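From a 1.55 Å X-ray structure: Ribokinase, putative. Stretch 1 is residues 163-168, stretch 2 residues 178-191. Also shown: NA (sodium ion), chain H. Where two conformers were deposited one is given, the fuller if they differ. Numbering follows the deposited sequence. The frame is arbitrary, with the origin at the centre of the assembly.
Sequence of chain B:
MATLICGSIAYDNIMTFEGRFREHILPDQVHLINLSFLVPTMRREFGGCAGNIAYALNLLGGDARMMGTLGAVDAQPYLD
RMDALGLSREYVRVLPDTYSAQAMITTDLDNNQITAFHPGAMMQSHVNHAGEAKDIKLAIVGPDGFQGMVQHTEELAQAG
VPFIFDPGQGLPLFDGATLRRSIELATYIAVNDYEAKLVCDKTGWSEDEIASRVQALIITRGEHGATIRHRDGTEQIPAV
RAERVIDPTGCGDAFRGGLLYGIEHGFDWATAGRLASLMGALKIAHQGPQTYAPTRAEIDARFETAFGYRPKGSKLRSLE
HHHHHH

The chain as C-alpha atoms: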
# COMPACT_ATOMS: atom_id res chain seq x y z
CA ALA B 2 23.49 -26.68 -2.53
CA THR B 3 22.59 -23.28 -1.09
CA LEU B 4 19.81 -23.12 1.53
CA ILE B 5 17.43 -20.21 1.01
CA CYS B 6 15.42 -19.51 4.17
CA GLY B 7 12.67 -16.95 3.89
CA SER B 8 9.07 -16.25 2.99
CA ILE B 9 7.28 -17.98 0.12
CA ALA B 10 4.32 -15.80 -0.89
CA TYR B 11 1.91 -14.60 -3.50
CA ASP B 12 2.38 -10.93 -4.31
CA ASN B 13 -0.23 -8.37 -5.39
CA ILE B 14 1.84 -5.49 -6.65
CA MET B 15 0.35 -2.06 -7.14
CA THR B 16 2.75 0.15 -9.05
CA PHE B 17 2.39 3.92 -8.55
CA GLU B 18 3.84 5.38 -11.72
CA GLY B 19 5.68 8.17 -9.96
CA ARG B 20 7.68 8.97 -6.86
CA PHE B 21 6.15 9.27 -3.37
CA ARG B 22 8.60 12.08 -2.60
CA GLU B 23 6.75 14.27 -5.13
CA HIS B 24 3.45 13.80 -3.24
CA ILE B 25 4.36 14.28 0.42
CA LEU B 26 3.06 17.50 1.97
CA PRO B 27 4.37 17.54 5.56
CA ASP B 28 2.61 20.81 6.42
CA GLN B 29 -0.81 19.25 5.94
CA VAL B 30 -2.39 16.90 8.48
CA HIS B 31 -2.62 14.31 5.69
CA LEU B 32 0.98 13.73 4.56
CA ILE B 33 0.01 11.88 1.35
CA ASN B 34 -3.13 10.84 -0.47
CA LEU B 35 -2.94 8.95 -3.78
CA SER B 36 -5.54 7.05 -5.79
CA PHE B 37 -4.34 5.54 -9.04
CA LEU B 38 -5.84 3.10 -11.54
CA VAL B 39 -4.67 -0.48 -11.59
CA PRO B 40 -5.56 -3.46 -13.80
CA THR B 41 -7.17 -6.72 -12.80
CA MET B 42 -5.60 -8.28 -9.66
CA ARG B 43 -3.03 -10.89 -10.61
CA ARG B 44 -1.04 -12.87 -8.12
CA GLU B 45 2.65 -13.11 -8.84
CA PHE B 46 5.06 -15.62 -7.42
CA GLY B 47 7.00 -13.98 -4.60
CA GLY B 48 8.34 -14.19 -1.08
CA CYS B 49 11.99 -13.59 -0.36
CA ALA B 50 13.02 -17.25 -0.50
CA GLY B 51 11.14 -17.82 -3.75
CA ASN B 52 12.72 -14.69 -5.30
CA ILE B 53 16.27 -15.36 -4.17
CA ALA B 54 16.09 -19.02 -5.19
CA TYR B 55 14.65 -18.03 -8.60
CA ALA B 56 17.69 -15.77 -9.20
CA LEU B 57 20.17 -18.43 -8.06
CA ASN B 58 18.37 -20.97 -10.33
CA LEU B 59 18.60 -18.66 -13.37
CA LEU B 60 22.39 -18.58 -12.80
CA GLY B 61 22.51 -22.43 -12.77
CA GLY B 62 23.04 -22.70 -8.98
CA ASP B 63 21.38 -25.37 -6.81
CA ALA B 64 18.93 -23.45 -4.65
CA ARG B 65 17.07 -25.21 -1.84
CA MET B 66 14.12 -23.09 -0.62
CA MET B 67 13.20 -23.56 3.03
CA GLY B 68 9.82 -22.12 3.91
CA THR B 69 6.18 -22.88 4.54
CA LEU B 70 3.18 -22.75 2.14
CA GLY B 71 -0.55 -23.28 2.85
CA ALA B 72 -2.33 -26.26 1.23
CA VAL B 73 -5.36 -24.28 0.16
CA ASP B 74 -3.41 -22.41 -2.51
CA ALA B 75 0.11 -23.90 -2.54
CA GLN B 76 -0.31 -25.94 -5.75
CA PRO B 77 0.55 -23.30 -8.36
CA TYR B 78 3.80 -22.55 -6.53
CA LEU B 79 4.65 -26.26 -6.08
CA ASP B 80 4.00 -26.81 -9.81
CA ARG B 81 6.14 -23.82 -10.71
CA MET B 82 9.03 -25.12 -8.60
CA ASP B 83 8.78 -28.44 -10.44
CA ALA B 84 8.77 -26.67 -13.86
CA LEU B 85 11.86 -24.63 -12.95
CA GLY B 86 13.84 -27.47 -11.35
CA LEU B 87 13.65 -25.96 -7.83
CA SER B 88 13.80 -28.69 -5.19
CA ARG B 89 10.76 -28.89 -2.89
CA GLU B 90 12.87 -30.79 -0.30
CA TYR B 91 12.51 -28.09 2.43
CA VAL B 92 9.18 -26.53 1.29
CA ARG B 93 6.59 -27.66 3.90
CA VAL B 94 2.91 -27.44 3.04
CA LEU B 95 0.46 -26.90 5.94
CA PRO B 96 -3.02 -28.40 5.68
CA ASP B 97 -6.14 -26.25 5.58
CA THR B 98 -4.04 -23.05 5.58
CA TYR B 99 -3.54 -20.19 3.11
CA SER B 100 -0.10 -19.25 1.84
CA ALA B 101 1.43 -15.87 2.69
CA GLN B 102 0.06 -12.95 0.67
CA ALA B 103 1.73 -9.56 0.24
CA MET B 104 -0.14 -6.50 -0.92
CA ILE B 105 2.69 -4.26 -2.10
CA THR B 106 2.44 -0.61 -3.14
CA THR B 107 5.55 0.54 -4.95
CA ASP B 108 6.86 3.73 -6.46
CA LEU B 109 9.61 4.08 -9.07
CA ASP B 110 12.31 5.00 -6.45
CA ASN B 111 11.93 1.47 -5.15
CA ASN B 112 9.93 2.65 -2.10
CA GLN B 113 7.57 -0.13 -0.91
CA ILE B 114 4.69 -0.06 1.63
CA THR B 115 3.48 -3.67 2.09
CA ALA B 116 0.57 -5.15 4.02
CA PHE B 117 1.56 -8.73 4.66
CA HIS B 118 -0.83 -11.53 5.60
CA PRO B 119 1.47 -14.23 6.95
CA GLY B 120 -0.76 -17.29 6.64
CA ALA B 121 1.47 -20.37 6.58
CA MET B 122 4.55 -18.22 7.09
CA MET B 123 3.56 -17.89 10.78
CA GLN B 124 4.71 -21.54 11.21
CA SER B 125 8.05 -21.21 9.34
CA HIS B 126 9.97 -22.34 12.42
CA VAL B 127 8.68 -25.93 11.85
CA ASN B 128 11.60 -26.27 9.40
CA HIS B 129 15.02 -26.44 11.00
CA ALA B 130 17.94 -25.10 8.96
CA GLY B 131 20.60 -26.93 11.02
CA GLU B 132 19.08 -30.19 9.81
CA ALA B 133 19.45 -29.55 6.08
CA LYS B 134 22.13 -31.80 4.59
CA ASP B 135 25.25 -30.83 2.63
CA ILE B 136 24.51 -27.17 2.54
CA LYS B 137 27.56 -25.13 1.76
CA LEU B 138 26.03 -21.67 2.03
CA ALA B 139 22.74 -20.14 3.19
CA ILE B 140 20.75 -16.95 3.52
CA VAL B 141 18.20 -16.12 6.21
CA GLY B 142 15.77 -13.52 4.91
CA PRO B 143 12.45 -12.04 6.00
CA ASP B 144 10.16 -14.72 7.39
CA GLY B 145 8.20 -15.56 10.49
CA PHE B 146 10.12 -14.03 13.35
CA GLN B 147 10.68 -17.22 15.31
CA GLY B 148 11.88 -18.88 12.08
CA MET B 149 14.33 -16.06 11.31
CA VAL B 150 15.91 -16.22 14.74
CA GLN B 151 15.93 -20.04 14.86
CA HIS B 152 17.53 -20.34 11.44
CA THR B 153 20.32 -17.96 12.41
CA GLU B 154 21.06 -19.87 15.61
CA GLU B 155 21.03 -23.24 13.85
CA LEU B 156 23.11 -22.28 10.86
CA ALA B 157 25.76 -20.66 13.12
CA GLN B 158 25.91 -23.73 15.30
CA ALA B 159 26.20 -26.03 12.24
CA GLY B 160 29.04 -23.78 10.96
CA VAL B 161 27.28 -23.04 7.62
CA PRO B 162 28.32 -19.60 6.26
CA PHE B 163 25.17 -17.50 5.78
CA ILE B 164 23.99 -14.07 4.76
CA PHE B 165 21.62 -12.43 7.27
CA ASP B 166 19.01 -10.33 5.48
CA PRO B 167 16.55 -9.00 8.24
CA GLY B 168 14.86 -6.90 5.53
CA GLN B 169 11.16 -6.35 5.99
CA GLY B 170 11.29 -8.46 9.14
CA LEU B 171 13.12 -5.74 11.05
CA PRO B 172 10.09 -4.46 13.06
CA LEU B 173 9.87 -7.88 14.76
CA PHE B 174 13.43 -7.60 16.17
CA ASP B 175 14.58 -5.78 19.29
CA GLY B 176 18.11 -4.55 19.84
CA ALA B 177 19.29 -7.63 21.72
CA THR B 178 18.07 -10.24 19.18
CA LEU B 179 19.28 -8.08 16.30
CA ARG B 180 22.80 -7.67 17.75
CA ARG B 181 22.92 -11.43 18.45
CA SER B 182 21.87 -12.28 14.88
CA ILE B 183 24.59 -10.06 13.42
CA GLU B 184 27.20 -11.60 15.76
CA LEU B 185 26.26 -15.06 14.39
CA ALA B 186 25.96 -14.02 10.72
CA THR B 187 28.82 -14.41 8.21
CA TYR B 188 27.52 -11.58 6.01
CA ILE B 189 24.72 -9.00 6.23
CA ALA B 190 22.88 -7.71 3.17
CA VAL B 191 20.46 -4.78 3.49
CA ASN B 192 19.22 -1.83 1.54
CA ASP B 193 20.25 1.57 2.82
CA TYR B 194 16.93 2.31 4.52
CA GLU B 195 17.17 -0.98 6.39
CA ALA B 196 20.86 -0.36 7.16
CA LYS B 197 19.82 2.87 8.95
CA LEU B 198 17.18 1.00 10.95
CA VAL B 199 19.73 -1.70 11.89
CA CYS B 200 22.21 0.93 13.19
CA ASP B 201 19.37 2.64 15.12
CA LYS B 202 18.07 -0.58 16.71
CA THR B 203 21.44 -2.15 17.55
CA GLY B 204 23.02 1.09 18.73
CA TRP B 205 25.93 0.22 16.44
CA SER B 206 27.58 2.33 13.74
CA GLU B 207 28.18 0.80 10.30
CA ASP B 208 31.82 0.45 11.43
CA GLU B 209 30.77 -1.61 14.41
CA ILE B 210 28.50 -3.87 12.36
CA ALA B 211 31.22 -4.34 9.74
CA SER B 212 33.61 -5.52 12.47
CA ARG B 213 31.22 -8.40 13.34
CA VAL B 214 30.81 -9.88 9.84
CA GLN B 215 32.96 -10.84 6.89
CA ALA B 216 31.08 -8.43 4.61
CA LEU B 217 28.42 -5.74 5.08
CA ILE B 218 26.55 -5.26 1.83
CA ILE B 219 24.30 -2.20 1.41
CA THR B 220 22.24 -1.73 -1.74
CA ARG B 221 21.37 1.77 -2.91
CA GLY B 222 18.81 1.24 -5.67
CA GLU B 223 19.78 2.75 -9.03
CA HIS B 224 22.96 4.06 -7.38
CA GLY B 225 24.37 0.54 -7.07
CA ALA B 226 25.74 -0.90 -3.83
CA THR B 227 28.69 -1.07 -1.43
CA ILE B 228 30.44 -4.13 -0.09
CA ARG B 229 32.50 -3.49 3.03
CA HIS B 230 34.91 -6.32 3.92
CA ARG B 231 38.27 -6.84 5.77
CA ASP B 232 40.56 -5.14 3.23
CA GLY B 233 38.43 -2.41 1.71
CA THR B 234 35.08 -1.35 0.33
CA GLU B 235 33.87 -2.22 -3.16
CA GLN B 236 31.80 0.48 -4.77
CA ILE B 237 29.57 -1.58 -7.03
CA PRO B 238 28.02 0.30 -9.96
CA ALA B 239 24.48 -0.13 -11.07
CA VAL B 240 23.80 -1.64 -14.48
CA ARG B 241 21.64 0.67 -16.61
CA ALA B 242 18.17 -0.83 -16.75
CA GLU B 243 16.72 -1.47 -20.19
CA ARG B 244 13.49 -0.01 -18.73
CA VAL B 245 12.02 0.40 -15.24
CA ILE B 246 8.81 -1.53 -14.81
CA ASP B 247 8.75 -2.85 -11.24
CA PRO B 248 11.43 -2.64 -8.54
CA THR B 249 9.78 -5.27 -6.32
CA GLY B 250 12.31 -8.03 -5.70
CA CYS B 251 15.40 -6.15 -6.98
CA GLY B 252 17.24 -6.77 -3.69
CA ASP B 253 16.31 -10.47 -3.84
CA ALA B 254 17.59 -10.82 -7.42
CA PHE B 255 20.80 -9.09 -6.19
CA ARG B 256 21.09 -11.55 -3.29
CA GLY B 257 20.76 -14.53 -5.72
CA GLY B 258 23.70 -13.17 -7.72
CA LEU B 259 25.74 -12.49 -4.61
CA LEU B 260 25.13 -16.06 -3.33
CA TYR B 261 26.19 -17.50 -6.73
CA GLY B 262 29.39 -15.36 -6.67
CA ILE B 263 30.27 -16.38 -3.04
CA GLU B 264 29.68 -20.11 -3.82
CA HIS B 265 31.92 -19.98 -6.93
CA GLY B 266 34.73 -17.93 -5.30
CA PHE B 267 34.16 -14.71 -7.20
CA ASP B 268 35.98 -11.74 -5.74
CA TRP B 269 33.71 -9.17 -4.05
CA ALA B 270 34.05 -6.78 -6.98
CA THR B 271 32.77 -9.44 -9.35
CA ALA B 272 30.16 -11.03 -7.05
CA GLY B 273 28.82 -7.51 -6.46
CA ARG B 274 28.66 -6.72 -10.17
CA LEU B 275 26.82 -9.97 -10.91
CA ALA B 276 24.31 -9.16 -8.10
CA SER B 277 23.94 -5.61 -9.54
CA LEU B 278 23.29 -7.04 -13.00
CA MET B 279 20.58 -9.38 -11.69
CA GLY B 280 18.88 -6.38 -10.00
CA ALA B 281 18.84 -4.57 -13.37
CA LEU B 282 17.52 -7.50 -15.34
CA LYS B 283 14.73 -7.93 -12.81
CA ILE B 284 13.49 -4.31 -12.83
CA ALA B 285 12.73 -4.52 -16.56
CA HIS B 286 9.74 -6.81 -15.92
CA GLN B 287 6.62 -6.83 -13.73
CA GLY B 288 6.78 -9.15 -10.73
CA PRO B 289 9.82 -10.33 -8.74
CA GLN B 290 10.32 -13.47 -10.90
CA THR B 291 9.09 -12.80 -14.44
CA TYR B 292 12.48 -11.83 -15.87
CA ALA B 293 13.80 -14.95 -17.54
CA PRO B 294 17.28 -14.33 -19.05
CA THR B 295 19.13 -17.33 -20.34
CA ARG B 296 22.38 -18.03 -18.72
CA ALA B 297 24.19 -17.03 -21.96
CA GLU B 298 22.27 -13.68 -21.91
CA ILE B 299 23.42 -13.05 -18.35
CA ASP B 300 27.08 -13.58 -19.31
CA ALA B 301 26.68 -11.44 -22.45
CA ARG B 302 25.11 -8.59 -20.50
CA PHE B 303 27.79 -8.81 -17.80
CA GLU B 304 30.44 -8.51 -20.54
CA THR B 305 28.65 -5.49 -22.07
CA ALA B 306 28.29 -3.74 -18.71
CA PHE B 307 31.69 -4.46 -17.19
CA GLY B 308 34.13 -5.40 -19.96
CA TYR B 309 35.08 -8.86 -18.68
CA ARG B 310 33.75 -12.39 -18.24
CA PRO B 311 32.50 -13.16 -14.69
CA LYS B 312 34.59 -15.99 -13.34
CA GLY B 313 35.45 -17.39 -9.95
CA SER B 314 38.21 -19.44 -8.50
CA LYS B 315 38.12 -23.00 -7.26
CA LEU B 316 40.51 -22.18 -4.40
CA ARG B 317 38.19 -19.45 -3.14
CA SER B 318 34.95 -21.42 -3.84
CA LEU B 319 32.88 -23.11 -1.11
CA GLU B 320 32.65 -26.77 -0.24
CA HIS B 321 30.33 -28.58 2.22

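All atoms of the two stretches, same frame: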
# COMPACT_ATOMS: atom_id res chain seq x y z
N PHE B 163 26.49 -17.96 6.25
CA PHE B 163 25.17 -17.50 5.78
C PHE B 163 25.12 -15.99 5.77
O PHE B 163 25.72 -15.29 6.60
CB PHE B 163 24.00 -18.11 6.61
CG PHE B 163 23.93 -17.62 8.05
CD1 PHE B 163 23.04 -16.61 8.42
CD2 PHE B 163 24.72 -18.19 9.03
CE1 PHE B 163 22.95 -16.16 9.74
CE2 PHE B 163 24.63 -17.78 10.37
CZ PHE B 163 23.75 -16.77 10.75
N ILE B 164 24.37 -15.48 4.77
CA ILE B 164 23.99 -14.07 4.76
C ILE B 164 22.76 -13.88 5.65
O ILE B 164 21.82 -14.67 5.55
CB ILE B 164 23.58 -13.66 3.32
CG1 ILE B 164 24.73 -13.88 2.31
CG2 ILE B 164 23.16 -12.14 3.33
CD1 ILE B 164 24.37 -13.44 0.87
N PHE B 165 22.79 -12.86 6.48
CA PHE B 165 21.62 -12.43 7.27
C PHE B 165 21.01 -11.20 6.60
O PHE B 165 21.68 -10.18 6.42
CB PHE B 165 22.06 -12.13 8.70
CG PHE B 165 20.95 -11.65 9.60
CD1 PHE B 165 19.76 -12.38 9.72
CD2 PHE B 165 21.13 -10.52 10.37
CE1 PHE B 165 18.74 -11.93 10.59
CE2 PHE B 165 20.11 -10.05 11.20
CZ PHE B 165 18.93 -10.78 11.30
N ASP B 166 19.74 -11.31 6.21
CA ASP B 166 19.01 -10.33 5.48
C ASP B 166 17.71 -10.02 6.32
O ASP B 166 16.67 -10.59 5.92
CB ASP B 166 18.77 -11.12 4.15
CG ASP B 166 17.83 -10.47 3.18
OD1 ASP B 166 17.69 -9.24 3.19
OD2 ASP B 166 17.22 -11.26 2.36
N PRO B 167 17.75 -9.19 7.40
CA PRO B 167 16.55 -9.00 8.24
C PRO B 167 15.42 -8.35 7.43
O PRO B 167 14.24 -8.75 7.57
CB PRO B 167 17.06 -8.19 9.43
CG PRO B 167 18.35 -7.52 8.97
CD PRO B 167 18.93 -8.47 7.96
N GLY B 168 15.79 -7.45 6.53
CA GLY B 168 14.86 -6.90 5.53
C GLY B 168 13.56 -6.40 6.17
O GLY B 168 13.55 -5.74 7.19
N THR B 178 18.15 -9.15 20.17
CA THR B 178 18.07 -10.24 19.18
C THR B 178 18.73 -9.83 17.87
O THR B 178 19.34 -10.65 17.18
CB THR B 178 16.62 -10.72 18.91
OG1 THR B 178 15.81 -9.60 18.52
CG2 THR B 178 16.03 -11.38 20.17
N LEU B 179 18.63 -8.55 17.52
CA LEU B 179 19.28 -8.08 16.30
C LEU B 179 20.81 -8.11 16.40
O LEU B 179 21.51 -8.63 15.50
CB LEU B 179 18.72 -6.71 15.88
CG LEU B 179 19.17 -6.15 14.54
CD1 LEU B 179 18.86 -7.16 13.38
CD2 LEU B 179 18.54 -4.82 14.27
N ARG B 180 21.36 -7.56 17.49
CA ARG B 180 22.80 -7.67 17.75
C ARG B 180 23.28 -9.12 17.76
O ARG B 180 24.30 -9.45 17.13
CB ARG B 180 23.16 -7.00 19.08
CG ARG B 180 23.18 -5.48 19.04
CD ARG B 180 23.77 -4.90 20.36
NE ARG B 180 22.92 -5.23 21.51
CZ ARG B 180 21.88 -4.50 21.91
NH1 ARG B 180 21.16 -4.91 22.95
NH2 ARG B 180 21.53 -3.40 21.25
N ARG B 181 22.54 -10.01 18.42
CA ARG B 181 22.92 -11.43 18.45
C ARG B 181 22.97 -12.03 17.04
O ARG B 181 23.92 -12.74 16.68
CB ARG B 181 22.01 -12.23 19.38
CG ARG B 181 22.12 -13.74 19.26
CD ARG B 181 23.47 -14.24 19.76
NE ARG B 181 23.43 -15.69 19.87
CZ ARG B 181 24.45 -16.44 20.25
NH1 ARG B 181 25.61 -15.89 20.56
NH2 ARG B 181 24.31 -17.75 20.29
N SER B 182 21.95 -11.73 16.24
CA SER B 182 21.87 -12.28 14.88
C SER B 182 23.05 -11.87 14.02
O SER B 182 23.58 -12.69 13.25
CB SER B 182 20.53 -11.88 14.24
OG SER B 182 19.47 -12.46 14.97
N ILE B 183 23.45 -10.61 14.14
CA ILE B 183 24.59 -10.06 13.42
C ILE B 183 25.91 -10.68 13.91
O ILE B 183 26.78 -11.00 13.08
CB ILE B 183 24.63 -8.53 13.56
CG1 ILE B 183 23.44 -7.92 12.80
CG2 ILE B 183 25.95 -7.96 13.05
CD1 ILE B 183 23.13 -6.46 13.21
N GLU B 184 26.04 -10.86 15.24
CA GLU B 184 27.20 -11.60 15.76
C GLU B 184 27.35 -13.00 15.10
O GLU B 184 28.42 -13.36 14.60
CB GLU B 184 27.16 -11.71 17.31
CG GLU B 184 27.54 -10.39 18.04
CD GLU B 184 26.94 -10.29 19.44
OE1 GLU B 184 27.08 -9.21 20.09
OE2 GLU B 184 26.31 -11.30 19.89
N LEU B 185 26.26 -13.74 14.99
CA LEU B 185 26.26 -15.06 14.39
C LEU B 185 26.47 -15.06 12.87
O LEU B 185 27.03 -16.00 12.31
CB LEU B 185 24.94 -15.77 14.69
CG LEU B 185 24.59 -16.04 16.17
CD1 LEU B 185 23.20 -16.63 16.25
CD2 LEU B 185 25.64 -16.95 16.88
N ALA B 186 25.97 -14.03 12.19
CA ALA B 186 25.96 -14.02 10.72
C ALA B 186 27.36 -13.95 10.12
O ALA B 186 28.24 -13.28 10.65
CB ALA B 186 25.13 -12.83 10.21
N THR B 187 27.55 -14.57 8.96
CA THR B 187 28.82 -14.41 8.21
C THR B 187 28.80 -13.12 7.39
O THR B 187 29.80 -12.44 7.25
CB THR B 187 29.03 -15.57 7.23
OG1 THR B 187 28.63 -16.82 7.83
CG2 THR B 187 30.48 -15.57 6.72
N TYR B 188 27.64 -12.81 6.79
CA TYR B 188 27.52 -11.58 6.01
C TYR B 188 26.17 -10.94 6.35
O TYR B 188 25.26 -11.65 6.80
CB TYR B 188 27.58 -11.85 4.48
CG TYR B 188 28.48 -12.99 4.05
CD1 TYR B 188 28.01 -14.29 3.94
CD2 TYR B 188 29.84 -12.75 3.76
CE1 TYR B 188 28.83 -15.32 3.52
CE2 TYR B 188 30.68 -13.79 3.37
CZ TYR B 188 30.15 -15.06 3.24
OH TYR B 188 30.95 -16.11 2.83
N ILE B 189 26.05 -9.64 6.14
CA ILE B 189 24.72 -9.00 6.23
C ILE B 189 24.46 -8.26 4.91
O ILE B 189 25.34 -7.60 4.36
CB ILE B 189 24.56 -8.13 7.53
CG1 ILE B 189 23.16 -7.53 7.66
CG2 ILE B 189 25.65 -7.04 7.66
CD1 ILE B 189 22.93 -6.82 8.98
N ALA B 190 23.25 -8.43 4.39
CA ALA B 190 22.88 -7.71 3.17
C ALA B 190 21.63 -6.93 3.47
O ALA B 190 20.67 -7.49 4.01
CB ALA B 190 22.65 -8.67 2.04
N VAL B 191 21.64 -5.64 3.18
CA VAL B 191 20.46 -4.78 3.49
C VAL B 191 20.40 -3.69 2.48
O VAL B 191 21.42 -3.38 1.85
CB VAL B 191 20.53 -4.16 4.93
CG1 VAL B 191 20.09 -5.16 6.00
CG2 VAL B 191 21.88 -3.56 5.26
NA NA H . 28.86 -12.18 12.58
O HOH W 1 30.93 -13.53 12.47

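A β-α-β contact: strand 163-165 pairs in parallel with strand 188-191, while the helix that precedes the second strand lies over Phe165 and its C-terminal end meets Phe163. The strand axes approach to 4.4 Å; helix 178-185 runs back at 154° to strand 163-165, its axis 9.0 Å away, and so returns the chain to start a parallel neighbour. The backbone ladder alternates as parallel pairing requires. Phe163 O accepts from Tyr188 N and also from Thr187 N (both 3.1 Å, the latter more bent), Phe165 N donates to Tyr188 O (2.8 Å, nearly linear), and Ala190 N donates to Phe165 O (3.1 Å). CA-H...O contacts from Ile164 CA to Tyr188 O (3.4 Å) and from Ile189 CA to Phe165 O (3.3 Å) fill in between. At the start of the ladder a side chain substitutes for backbone: Thr187 OG1 accepts from Phe163 N at 2.9 Å.

Ile164 and Tyr188 share one face of the sheet, where Ile164 CG1 meets Tyr188 CD1 at 3.7 Å and Ile164 CG2 lies 3.7 Å from Ala190 CB. Phe165 and Ile189 share the face that carries the helix. There Ser182 CB sits over the Phe165 ring, 3.9 Å from its centroid in a CH-pi contact, while Ser182 OG is occupied by Thr178 O (2.9 Å) within the helix. Leu179 CD1 (3.8 Å from Phe165 CE2) and Ile183 CG1 (4.2 Å from Phe165 CD2) line the ring edge. Phe165 CB touches Ala186 CB at 3.5 Å. The Phe163 ring reaches the helix end, its CZ 3.5 Å from Ala186 CA. Beyond the ladder, Pro167 CD rests 4.0 Å from Val191 CG1. Sodium binds Ile183 O and Glu184 O (2.4 Å each) and Ala186 O (2.3 Å), tying together carbonyls where the helix gives way to the turn.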